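Local structure of ABC-type transport system, molybdenum-specific extracellular solute-binding protein (Clostridium difficile, 4KD5) at residues L105-V115 with W156-F166; M20-V30 with K209-S217. The protein probably binds molybdate or tungstate outside the cell and delivers it to an ABC transporter for import. One frame throughout, in Å; residues are numbered along the deposited sequence.

Contact 1: L105-V115 with W156-F166; sequences LTTDKVKKIAV and WVQSGNADVGF. With SBT (2-butanol), chain I.
Ala114 meets the 156-166 segment through both its backbone and its methyl. Its N donates to Val164 O (2.9 Å, 176° at the hydrogen) and its O accepts from Phe166 N. Ala114 CB sits 3.7 Å from Ala162 CB and reaches the edge of the Trp156 indole at CE3. With Ile113 paired to Val164 and Ala114 to Gly165, strands 113-116 and 164-168 run parallel. The chain between them passes through strand 144-147, the other neighbour of 113-116, and helix 150-159, which brings Trp156 and Val157 onto the Ala114 side, as expected in an alpha/beta domain of a periplasmic-binding-protein fold. On the other face, the ring edge of Phe166 receives Leu105 CD1 at CZ (4.0 Å) and Ile113 CG2 at CE2. Val164 CG2, the branch between its backbone N and carbonyl carbon, lies beside Ile113 CG1 at 3.7 Å. Where the pairing begins, Lys112 O takes weak hydrogen bonds from Asp163 N and Val164 N. The folded Lys112 chain, bent at chi3 (65°), brings NZ to Asn161 O in another weak bond at 3.0 Å.

Contact 2: M20-V30 with K209-S217; sequences MAKIEEEYKKV and KKFEEFLLS
Tyr27 reaches from helix 17-28 to Phe211 and Phe214 of helix 205-215, forming an aromatic cluster between short helical segments whose axes pass 11.4 Å apart at 113°. Both helices lie against the sheet of this lobe: Met20 touches Tyr40, Phe211 touches Leu36 and Leu215 touches Leu84, while helix 218-226 meets Ile23 through Ile223. The aromatic contacts are of two kinds. Phe211 turns its edge to one face of the tyrosine: its CD1 stands 3.6 Å above the centre of the Tyr27 ring, and the planes make 74°, a T-shaped pair. Phe214 meets the same phenol obliquely, with Tyr27 CD1 3.5 Å from Phe214 CG and displaced toward the rim of that ring's face. Phe214 CG, anti to its backbone N (chi1 171°), carries the ring along Tyr27, the two side chains running past each other in opposite directions.

Aliphatic contacts extend the cluster. Ile23 CG2 lies at the edge of Phe211, 3.6 Å from CZ, and also touches Leu215 CD2 at 3.7 Å, the two branched chains crossing at about a right angle. Met20, present as selenomethionine, sends its CE to the same Phe211 edge, at 4.2 Å from CZ, while Glu26 CB approaches the edge of Phe214.

No hydrogen bond joins the two segments to each other, so their association rests on aromatic and aliphatic packing, whereas the phenol OH of Tyr27 at its margin is hydrogen-bonded to Lys210 NZ of the second subunit.

In the fold
Both contacts are largely buried, yet they lie on opposite sides of the chain's centre, with centres 39 Å apart and nearest atoms about 21 Å apart. They share no helix or strand; along the chain, contact 1 is nested inside the loop closed by contact 2. Contact 1 joins neighbouring strands and is directional, ruled by backbone hydrogen bonds with apolar side chains on both faces. Contact 2 joins two helices mainly through side chains, with no hydrogen bond between its segments. Their surroundings differ too: no other protein chain of the assembly touches contact 1, whose Phe166 is about 6 Å by side chain from Ala123, a predicted molybdate site, whereas contact 2 borders the second subunit.

Contact 1: L105-V115 with W156-F166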
loop_
_atom_site.group_PDB
_atom_site.type_symbol
_atom_site.label_atom_id
_atom_site.label_comp_id
_atom_site.label_asym_id
_atom_site.label_seq_id
_atom_site.Cartn_x
_atom_site.Cartn_y
_atom_site.Cartn_z
ATOM N N LEU A 105 -3.926 -42.238 -31.275
ATOM C CA LEU A 105 -2.465 -42.304 -31.304
ATOM C C LEU A 105 -1.988 -43.730 -31.580
ATOM O O LEU A 105 -0.968 -43.943 -32.230
ATOM C CB LEU A 105 -1.862 -41.815 -29.985
ATOM C CG LEU A 105 -1.990 -40.353 -29.573
ATOM C CD1 LEU A 105 -1.246 -40.101 -28.272
ATOM C CD2 LEU A 105 -1.442 -39.459 -30.657
ATOM N N THR A 106 -2.744 -44.704 -31.084
ATOM C CA THR A 106 -2.364 -46.112 -31.177
ATOM C C THR A 106 -2.771 -46.738 -32.514
ATOM O O THR A 106 -2.227 -47.762 -32.923
ATOM C CB THR A 106 -2.981 -46.919 -30.032
ATOM O OG1 THR A 106 -3.164 -46.070 -28.893
ATOM C CG2 THR A 106 -2.086 -48.079 -29.654
ATOM N N THR A 107 -3.735 -46.113 -33.185
ATOM C CA THR A 107 -4.265 -46.620 -34.450
ATOM C C THR A 107 -3.333 -46.324 -35.621
ATOM O O THR A 107 -2.335 -45.626 -35.468
ATOM C CB THR A 107 -5.656 -46.027 -34.753
ATOM O OG1 THR A 107 -5.510 -44.726 -35.334
ATOM C CG2 THR A 107 -6.475 -45.918 -33.482
ATOM N N ASP A 108 -3.679 -46.852 -36.791
ATOM C CA ASP A 108 -2.907 -46.620 -38.008
ATOM C C ASP A 108 -3.247 -45.276 -38.643
ATOM O O ASP A 108 -2.631 -44.878 -39.631
ATOM C CB ASP A 108 -3.154 -47.739 -39.022
ATOM C CG ASP A 108 -1.962 -48.667 -39.175
ATOM O OD1 ASP A 108 -1.122 -48.421 -40.068
ATOM O OD2 ASP A 108 -1.869 -49.651 -38.411
ATOM N N LYS A 109 -4.228 -44.581 -38.077
ATOM C CA LYS A 109 -4.649 -43.286 -38.600
ATOM C C LYS A 109 -3.548 -42.237 -38.481
ATOM O O LYS A 109 -3.403 -41.376 -39.352
ATOM C CB LYS A 109 -5.927 -42.815 -37.902
ATOM C CG LYS A 109 -7.089 -43.774 -38.092
ATOM C CD LYS A 109 -8.416 -43.180 -37.644
ATOM C CE LYS A 109 -9.578 -43.855 -38.376
ATOM N NZ LYS A 109 -10.810 -43.999 -37.543
ATOM N N VAL A 110 -2.772 -42.315 -37.405
ATOM C CA VAL A 110 -1.618 -41.437 -37.251
ATOM C C VAL A 110 -0.313 -42.208 -37.451
ATOM O O VAL A 110 -0.152 -43.329 -36.968
ATOM C CB VAL A 110 -1.641 -40.651 -35.904
ATOM C CG1 VAL A 110 -3.064 -40.236 -35.560
ATOM C CG2 VAL A 110 -1.028 -41.455 -34.771
ATOM N N LYS A 111 0.602 -41.609 -38.204
ATOM C CA LYS A 111 1.873 -42.244 -38.510
ATOM C C LYS A 111 3.014 -41.451 -37.892
ATOM O O LYS A 111 4.030 -42.010 -37.502
ATOM C CB LYS A 111 2.049 -42.364 -40.027
ATOM C CG LYS A 111 0.991 -43.231 -40.703
ATOM C CD LYS A 111 1.109 -43.211 -42.223
ATOM C CE LYS A 111 0.192 -44.246 -42.869
ATOM N NZ LYS A 111 -1.229 -44.101 -42.454
ATOM N N LYS A 112 2.832 -40.140 -37.797
ATOM C CA LYS A 112 3.885 -39.264 -37.301
ATOM C C LYS A 112 3.379 -38.321 -36.209
ATOM O O LYS A 112 2.531 -37.455 -36.457
ATOM C CB LYS A 112 4.526 -38.500 -38.469
ATOM C CG LYS A 112 5.073 -39.428 -39.554
ATOM C CD LYS A 112 5.693 -38.680 -40.714
ATOM C CE LYS A 112 6.909 -37.923 -40.256
ATOM N NZ LYS A 112 7.471 -37.059 -41.325
ATOM N N ILE A 113 3.895 -38.520 -34.996
ATOM C CA ILE A 113 3.544 -37.702 -33.839
ATOM C C ILE A 113 4.656 -36.691 -33.551
ATOM O O ILE A 113 5.776 -37.068 -33.205
ATOM C CB ILE A 113 3.307 -38.577 -32.590
ATOM C CG1 ILE A 113 2.163 -39.560 -32.839
ATOM C CG2 ILE A 113 3.011 -37.723 -31.368
ATOM C CD1 ILE A 113 1.904 -40.521 -31.698
ATOM N N ALA A 114 4.344 -35.404 -33.690
ATOM C CA ALA A 114 5.337 -34.353 -33.460
ATOM C C ALA A 114 5.386 -33.945 -31.991
ATOM O O ALA A 114 4.362 -33.591 -31.406
ATOM C CB ALA A 114 5.048 -33.147 -34.325
ATOM N N VAL A 115 6.581 -33.983 -31.403
ATOM C CA VAL A 115 6.791 -33.502 -30.035
ATOM C C VAL A 115 8.086 -32.701 -29.953
ATOM O O VAL A 115 8.960 -32.835 -30.811
ATOM C CB VAL A 115 6.876 -34.659 -29.008
ATOM C CG1 VAL A 115 5.582 -35.453 -28.948
ATOM C CG2 VAL A 115 8.052 -35.568 -29.333
ATOM N N TRP A 156 4.897 -28.405 -38.735
ATOM C CA TRP A 156 4.865 -29.776 -39.242
ATOM C C TRP A 156 3.436 -30.288 -39.336
ATOM O O TRP A 156 3.058 -30.938 -40.311
ATOM C CB TRP A 156 5.660 -30.703 -38.315
ATOM C CG TRP A 156 7.139 -30.479 -38.329
ATOM C CD1 TRP A 156 7.831 -29.608 -39.118
ATOM C CD2 TRP A 156 8.116 -31.151 -37.511
ATOM N NE1 TRP A 156 9.176 -29.694 -38.842
ATOM C CE2 TRP A 156 9.373 -30.622 -37.869
ATOM C CE3 TRP A 156 8.038 -32.134 -36.528
ATOM C CZ2 TRP A 156 10.555 -31.066 -37.256
ATOM C CZ3 TRP A 156 9.212 -32.564 -35.927
ATOM C CH2 TRP A 156 10.452 -32.031 -36.294
ATOM N N VAL A 157 2.653 -29.992 -38.303
ATOM C CA VAL A 157 1.273 -30.453 -38.210
ATOM C C VAL A 157 0.388 -29.729 -39.224
ATOM O O VAL A 157 -0.495 -30.332 -39.833
ATOM C CB VAL A 157 0.734 -30.272 -36.778
ATOM C CG1 VAL A 157 -0.712 -30.648 -36.708
ATOM C CG2 VAL A 157 1.534 -31.121 -35.800
ATOM N N GLN A 158 0.645 -28.438 -39.407
ATOM C CA GLN A 158 -0.067 -27.625 -40.393
ATOM C C GLN A 158 0.192 -28.106 -41.816
ATOM O O GLN A 158 -0.701 -28.093 -42.657
ATOM C CB GLN A 158 0.368 -26.160 -40.280
ATOM C CG GLN A 158 -0.639 -25.232 -39.624
ATOM C CD GLN A 158 -0.084 -23.836 -39.397
ATOM O OE1 GLN A 158 0.159 -23.431 -38.259
ATOM N NE2 GLN A 158 0.117 -23.093 -40.481
ATOM N N SER A 159 1.427 -28.525 -42.072
ATOM C CA SER A 159 1.852 -28.922 -43.409
ATOM C C SER A 159 1.592 -30.400 -43.674
ATOM O O SER A 159 1.791 -30.875 -44.793
ATOM C CB SER A 159 3.337 -28.618 -43.615
ATOM O OG SER A 159 4.141 -29.405 -42.758
ATOM N N GLY A 160 1.160 -31.127 -42.648
ATOM C CA GLY A 160 0.822 -32.531 -42.806
ATOM C C GLY A 160 1.998 -33.474 -42.644
ATOM O O GLY A 160 1.836 -34.695 -42.696
ATOM N N ASN A 161 3.185 -32.906 -42.452
ATOM C CA ASN A 161 4.391 -33.699 -42.235
ATOM C C ASN A 161 4.264 -34.574 -40.996
ATOM O O ASN A 161 4.824 -35.664 -40.933
ATOM C CB ASN A 161 5.615 -32.791 -42.119
ATOM C CG ASN A 161 6.147 -32.355 -43.471
ATOM O OD1 ASN A 161 5.581 -31.474 -44.124
ATOM N ND2 ASN A 161 7.250 -32.962 -43.894
ATOM N N ALA A 162 3.528 -34.078 -40.009
ATOM C CA ALA A 162 3.147 -34.883 -38.856
ATOM C C ALA A 162 1.630 -34.903 -38.775
ATOM O O ALA A 162 0.983 -33.875 -38.985
ATOM C CB ALA A 162 3.735 -34.314 -37.588
ATOM N N ASP A 163 1.065 -36.066 -38.465
ATOM C CA ASP A 163 -0.382 -36.202 -38.365
ATOM C C ASP A 163 -0.917 -35.455 -37.149
ATOM O O ASP A 163 -1.899 -34.718 -37.243
ATOM C CB ASP A 163 -0.772 -37.677 -38.295
ATOM C CG ASP A 163 -0.236 -38.477 -39.468
ATOM O OD1 ASP A 163 -0.226 -37.946 -40.598
ATOM O OD2 ASP A 163 0.181 -39.635 -39.259
ATOM N N VAL A 164 -0.267 -35.656 -36.007
ATOM C CA VAL A 164 -0.639 -34.954 -34.783
ATOM C C VAL A 164 0.576 -34.340 -34.096
ATOM O O VAL A 164 1.717 -34.579 -34.500
ATOM C CB VAL A 164 -1.362 -35.869 -33.779
ATOM C CG1 VAL A 164 -2.573 -36.497 -34.415
ATOM C CG2 VAL A 164 -0.418 -36.949 -33.280
ATOM N N GLY A 165 0.325 -33.557 -33.050
ATOM C CA GLY A 165 1.395 -32.927 -32.296
ATOM C C GLY A 165 1.038 -32.660 -30.846
ATOM O O GLY A 165 -0.138 -32.658 -30.473
ATOM N N PHE A 166 2.061 -32.445 -30.023
ATOM C CA PHE A 166 1.858 -32.070 -28.626
ATOM C C PHE A 166 2.379 -30.660 -28.387
ATOM O O PHE A 166 3.514 -30.335 -28.739
ATOM C CB PHE A 166 2.538 -33.066 -27.684
ATOM C CG PHE A 166 1.734 -34.310 -27.442
ATOM C CD1 PHE A 166 0.748 -34.328 -26.468
ATOM C CD2 PHE A 166 1.955 -35.457 -28.189
ATOM C CE1 PHE A 166 -0.001 -35.470 -26.239
ATOM C CE2 PHE A 166 1.207 -36.602 -27.965
ATOM C CZ PHE A 166 0.229 -36.608 -26.988
HETATM C C1 SBT I . -5.047 -50.724 -35.151
HETATM C C2 SBT I . -5.754 -50.391 -36.458
HETATM C C3 SBT I . -6.748 -49.254 -36.274
HETATM C C4 SBT I . -7.786 -49.610 -35.233
HETATM O OH SBT I . -4.784 -50.015 -37.437
#

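Contact 2: M20-V30 with K209-S217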
loop_
_atom_site.group_PDB
_atom_site.type_symbol
_atom_site.label_atom_id
_atom_site.label_comp_id
_atom_site.label_asym_id
_atom_site.label_seq_id
_atom_site.Cartn_x
_atom_site.Cartn_y
_atom_site.Cartn_z
HETATM N N MSE A 20 0.586 -9.939 -21.584
HETATM C CA MSE A 20 0.986 -8.806 -20.750
HETATM C C MSE A 20 0.664 -7.460 -21.388
HETATM O O MSE A 20 0.550 -6.449 -20.696
HETATM C CB MSE A 20 2.478 -8.877 -20.424
HETATM C CG MSE A 20 2.879 -10.056 -19.558
HETATM SE SE MSE A 20 1.805 -10.248 -17.956
HETATM C CE MSE A 20 2.355 -8.632 -17.050
ATOM N N ALA A 21 0.523 -7.448 -22.708
ATOM C CA ALA A 21 0.148 -6.231 -23.419
ATOM C C ALA A 21 -1.307 -5.850 -23.149
ATOM O O ALA A 21 -1.628 -4.671 -22.992
ATOM C CB ALA A 21 0.394 -6.393 -24.905
ATOM N N LYS A 22 -2.188 -6.844 -23.104
ATOM C CA LYS A 22 -3.588 -6.604 -22.767
ATOM C C LYS A 22 -3.716 -6.311 -21.272
ATOM O O LYS A 22 -4.608 -5.578 -20.853
ATOM C CB LYS A 22 -4.445 -7.809 -23.159
ATOM C CG LYS A 22 -5.942 -7.633 -22.952
ATOM C CD LYS A 22 -6.545 -6.690 -23.984
ATOM C CE LYS A 22 -7.984 -7.069 -24.322
ATOM N NZ LYS A 22 -8.897 -7.051 -23.146
ATOM N N ILE A 23 -2.815 -6.884 -20.477
ATOM C CA ILE A 23 -2.752 -6.593 -19.044
ATOM C C ILE A 23 -2.409 -5.115 -18.786
ATOM O O ILE A 23 -2.971 -4.481 -17.887
ATOM C CB ILE A 23 -1.726 -7.507 -18.324
ATOM C CG1 ILE A 23 -2.228 -8.954 -18.254
ATOM C CG2 ILE A 23 -1.417 -6.984 -16.931
ATOM C CD1 ILE A 23 -3.453 -9.148 -17.382
ATOM N N GLU A 24 -1.495 -4.570 -19.585
ATOM C CA GLU A 24 -1.075 -3.178 -19.440
ATOM C C GLU A 24 -2.193 -2.185 -19.752
ATOM O O GLU A 24 -2.473 -1.291 -18.957
ATOM C CB GLU A 24 0.152 -2.893 -20.318
ATOM C CG GLU A 24 1.490 -3.097 -19.631
ATOM C CD GLU A 24 2.658 -3.105 -20.604
ATOM O OE1 GLU A 24 3.515 -2.200 -20.517
ATOM O OE2 GLU A 24 2.722 -4.022 -21.450
ATOM N N GLU A 25 -2.829 -2.348 -20.910
ATOM C CA GLU A 25 -3.904 -1.447 -21.327
ATOM C C GLU A 25 -5.126 -1.548 -20.417
ATOM O O GLU A 25 -5.874 -0.585 -20.263
ATOM C CB GLU A 25 -4.295 -1.695 -22.792
ATOM C CG GLU A 25 -5.509 -2.608 -22.997
ATOM C CD GLU A 25 -6.717 -1.857 -23.531
ATOM O OE1 GLU A 25 -7.646 -2.507 -24.061
ATOM O OE2 GLU A 25 -6.743 -0.614 -23.414
ATOM N N GLU A 26 -5.315 -2.711 -19.803
ATOM C CA GLU A 26 -6.481 -2.945 -18.960
ATOM C C GLU A 26 -6.265 -2.456 -17.533
ATOM O O GLU A 26 -7.208 -2.036 -16.868
ATOM C CB GLU A 26 -6.841 -4.433 -18.964
ATOM C CG GLU A 26 -8.325 -4.733 -18.849
ATOM C CD GLU A 26 -9.070 -4.525 -20.154
ATOM O OE1 GLU A 26 -10.281 -4.827 -20.201
ATOM O OE2 GLU A 26 -8.450 -4.061 -21.134
ATOM N N TYR A 27 -5.022 -2.513 -17.064
ATOM C CA TYR A 27 -4.698 -2.016 -15.731
ATOM C C TYR A 27 -4.690 -0.499 -15.735
ATOM O O TYR A 27 -5.004 0.138 -14.732
ATOM C CB TYR A 27 -3.345 -2.540 -15.254
ATOM C CG TYR A 27 -3.117 -2.318 -13.780
ATOM C CD1 TYR A 27 -3.887 -2.984 -12.842
ATOM C CD2 TYR A 27 -2.136 -1.449 -13.326
ATOM C CE1 TYR A 27 -3.695 -2.794 -11.496
ATOM C CE2 TYR A 27 -1.932 -1.252 -11.972
ATOM C CZ TYR A 27 -2.718 -1.931 -11.066
ATOM O OH TYR A 27 -2.538 -1.759 -9.719
ATOM N N LYS A 28 -4.313 0.072 -16.873
ATOM C CA LYS A 28 -4.274 1.516 -17.028
ATOM C C LYS A 28 -5.672 2.102 -16.853
ATOM O O LYS A 28 -5.826 3.227 -16.375
ATOM C CB LYS A 28 -3.697 1.885 -18.400
ATOM C CG LYS A 28 -3.435 3.370 -18.587
ATOM C CD LYS A 28 -2.476 3.899 -17.528
ATOM C CE LYS A 28 -2.373 5.416 -17.587
ATOM N NZ LYS A 28 -1.437 5.941 -16.553
ATOM N N LYS A 29 -6.685 1.322 -17.219
ATOM C CA LYS A 29 -8.077 1.759 -17.129
ATOM C C LYS A 29 -8.619 1.747 -15.701
ATOM O O LYS A 29 -9.582 2.444 -15.395
ATOM C CB LYS A 29 -8.959 0.904 -18.044
ATOM C CG LYS A 29 -8.708 1.143 -19.521
ATOM C CD LYS A 29 -9.151 -0.032 -20.392
ATOM C CE LYS A 29 -10.658 -0.225 -20.389
ATOM N NZ LYS A 29 -11.104 -1.098 -21.517
ATOM N N VAL A 30 -7.989 0.959 -14.835
ATOM C CA VAL A 30 -8.409 0.854 -13.435
ATOM C C VAL A 30 -7.417 1.498 -12.460
ATOM O O VAL A 30 -7.649 1.520 -11.253
ATOM C CB VAL A 30 -8.672 -0.615 -13.024
ATOM C CG1 VAL A 30 -9.868 -1.173 -13.775
ATOM C CG2 VAL A 30 -7.443 -1.466 -13.293
ATOM N N LYS A 209 2.211 -5.352 -5.018
ATOM C CA LYS A 209 1.201 -6.253 -4.475
ATOM C C LYS A 209 -0.168 -5.977 -5.085
ATOM O O LYS A 209 -0.937 -6.895 -5.358
ATOM C CB LYS A 209 1.118 -6.117 -2.950
ATOM C CG LYS A 209 2.342 -6.586 -2.183
ATOM C CD LYS A 209 1.996 -6.811 -0.703
ATOM C CE LYS A 209 3.242 -7.103 0.132
ATOM N NZ LYS A 209 2.935 -7.677 1.479
ATOM N N LYS A 210 -0.469 -4.700 -5.286
ATOM C CA LYS A 210 -1.750 -4.299 -5.859
ATOM C C LYS A 210 -1.861 -4.693 -7.329
ATOM O O LYS A 210 -2.927 -5.084 -7.791
ATOM C CB LYS A 210 -1.976 -2.793 -5.695
ATOM C CG LYS A 210 -2.850 -2.404 -4.508
ATOM C CD LYS A 210 -2.270 -2.869 -3.181
ATOM C CE LYS A 210 -3.151 -2.446 -2.010
ATOM N NZ LYS A 210 -4.536 -2.997 -2.105
ATOM N N PHE A 211 -0.760 -4.586 -8.066
ATOM C CA PHE A 211 -0.762 -5.018 -9.457
ATOM C C PHE A 211 -0.818 -6.534 -9.560
ATOM O O PHE A 211 -1.394 -7.076 -10.499
ATOM C CB PHE A 211 0.448 -4.488 -10.228
ATOM C CG PHE A 211 0.551 -5.036 -11.626
ATOM C CD1 PHE A 211 -0.432 -4.759 -12.568
ATOM C CD2 PHE A 211 1.622 -5.834 -11.996
ATOM C CE1 PHE A 211 -0.342 -5.269 -13.856
ATOM C CE2 PHE A 211 1.717 -6.343 -13.283
ATOM C CZ PHE A 211 0.734 -6.060 -14.212
ATOM N N GLU A 212 -0.213 -7.219 -8.597
ATOM C CA GLU A 212 -0.261 -8.678 -8.570
ATOM C C GLU A 212 -1.692 -9.156 -8.341
ATOM O O GLU A 212 -2.126 -10.148 -8.930
ATOM C CB GLU A 212 0.666 -9.247 -7.489
ATOM C CG GLU A 212 0.717 -10.772 -7.481
ATOM C CD GLU A 212 1.509 -11.345 -6.321
ATOM O OE1 GLU A 212 1.098 -12.404 -5.806
ATOM O OE2 GLU A 212 2.539 -10.755 -5.932
ATOM N N GLU A 213 -2.435 -8.457 -7.489
ATOM C CA GLU A 213 -3.811 -8.862 -7.224
ATOM C C GLU A 213 -4.746 -8.613 -8.404
ATOM O O GLU A 213 -5.796 -9.237 -8.502
ATOM C CB GLU A 213 -4.351 -8.234 -5.936
ATOM C CG GLU A 213 -4.487 -9.229 -4.782
ATOM C CD GLU A 213 -5.464 -10.362 -5.076
ATOM O OE1 GLU A 213 -5.341 -11.429 -4.439
ATOM O OE2 GLU A 213 -6.360 -10.189 -5.932
ATOM N N PHE A 214 -4.358 -7.720 -9.309
ATOM C CA PHE A 214 -5.124 -7.528 -10.535
ATOM C C PHE A 214 -4.960 -8.757 -11.419
ATOM O O PHE A 214 -5.905 -9.207 -12.062
ATOM C CB PHE A 214 -4.670 -6.279 -11.294
ATOM C CG PHE A 214 -5.274 -6.156 -12.664
ATOM C CD1 PHE A 214 -6.620 -5.858 -12.819
ATOM C CD2 PHE A 214 -4.496 -6.338 -13.799
ATOM C CE1 PHE A 214 -7.185 -5.746 -14.083
ATOM C CE2 PHE A 214 -5.051 -6.227 -15.067
ATOM C CZ PHE A 214 -6.399 -5.929 -15.208
ATOM N N LEU A 215 -3.744 -9.289 -11.435
ATOM C CA LEU A 215 -3.425 -10.483 -12.204
ATOM C C LEU A 215 -4.192 -11.690 -11.674
ATOM O O LEU A 215 -4.644 -12.537 -12.443
ATOM C CB LEU A 215 -1.918 -10.752 -12.151
ATOM C CG LEU A 215 -0.988 -9.638 -12.627
ATOM C CD1 LEU A 215 0.475 -10.036 -12.474
ATOM C CD2 LEU A 215 -1.286 -9.287 -14.068
ATOM N N LEU A 216 -4.343 -11.751 -10.354
ATOM C CA LEU A 216 -5.010 -12.868 -9.694
ATOM C C LEU A 216 -6.521 -12.656 -9.628
ATOM O O LEU A 216 -7.256 -13.509 -9.130
ATOM C CB LEU A 216 -4.435 -13.072 -8.289
ATOM C CG LEU A 216 -2.930 -13.320 -8.195
ATOM C CD1 LEU A 216 -2.441 -13.232 -6.760
ATOM C CD2 LEU A 216 -2.568 -14.677 -8.781
ATOM N N SER A 217 -6.981 -11.516 -10.139
ATOM C CA SER A 217 -8.406 -11.183 -10.108
ATOM C C SER A 217 -9.168 -11.806 -11.277
ATOM O O SER A 217 -8.563 -12.243 -12.260
ATOM C CB SER A 217 -8.604 -9.667 -10.110
ATOM O OG SER A 217 -8.397 -9.130 -11.403
#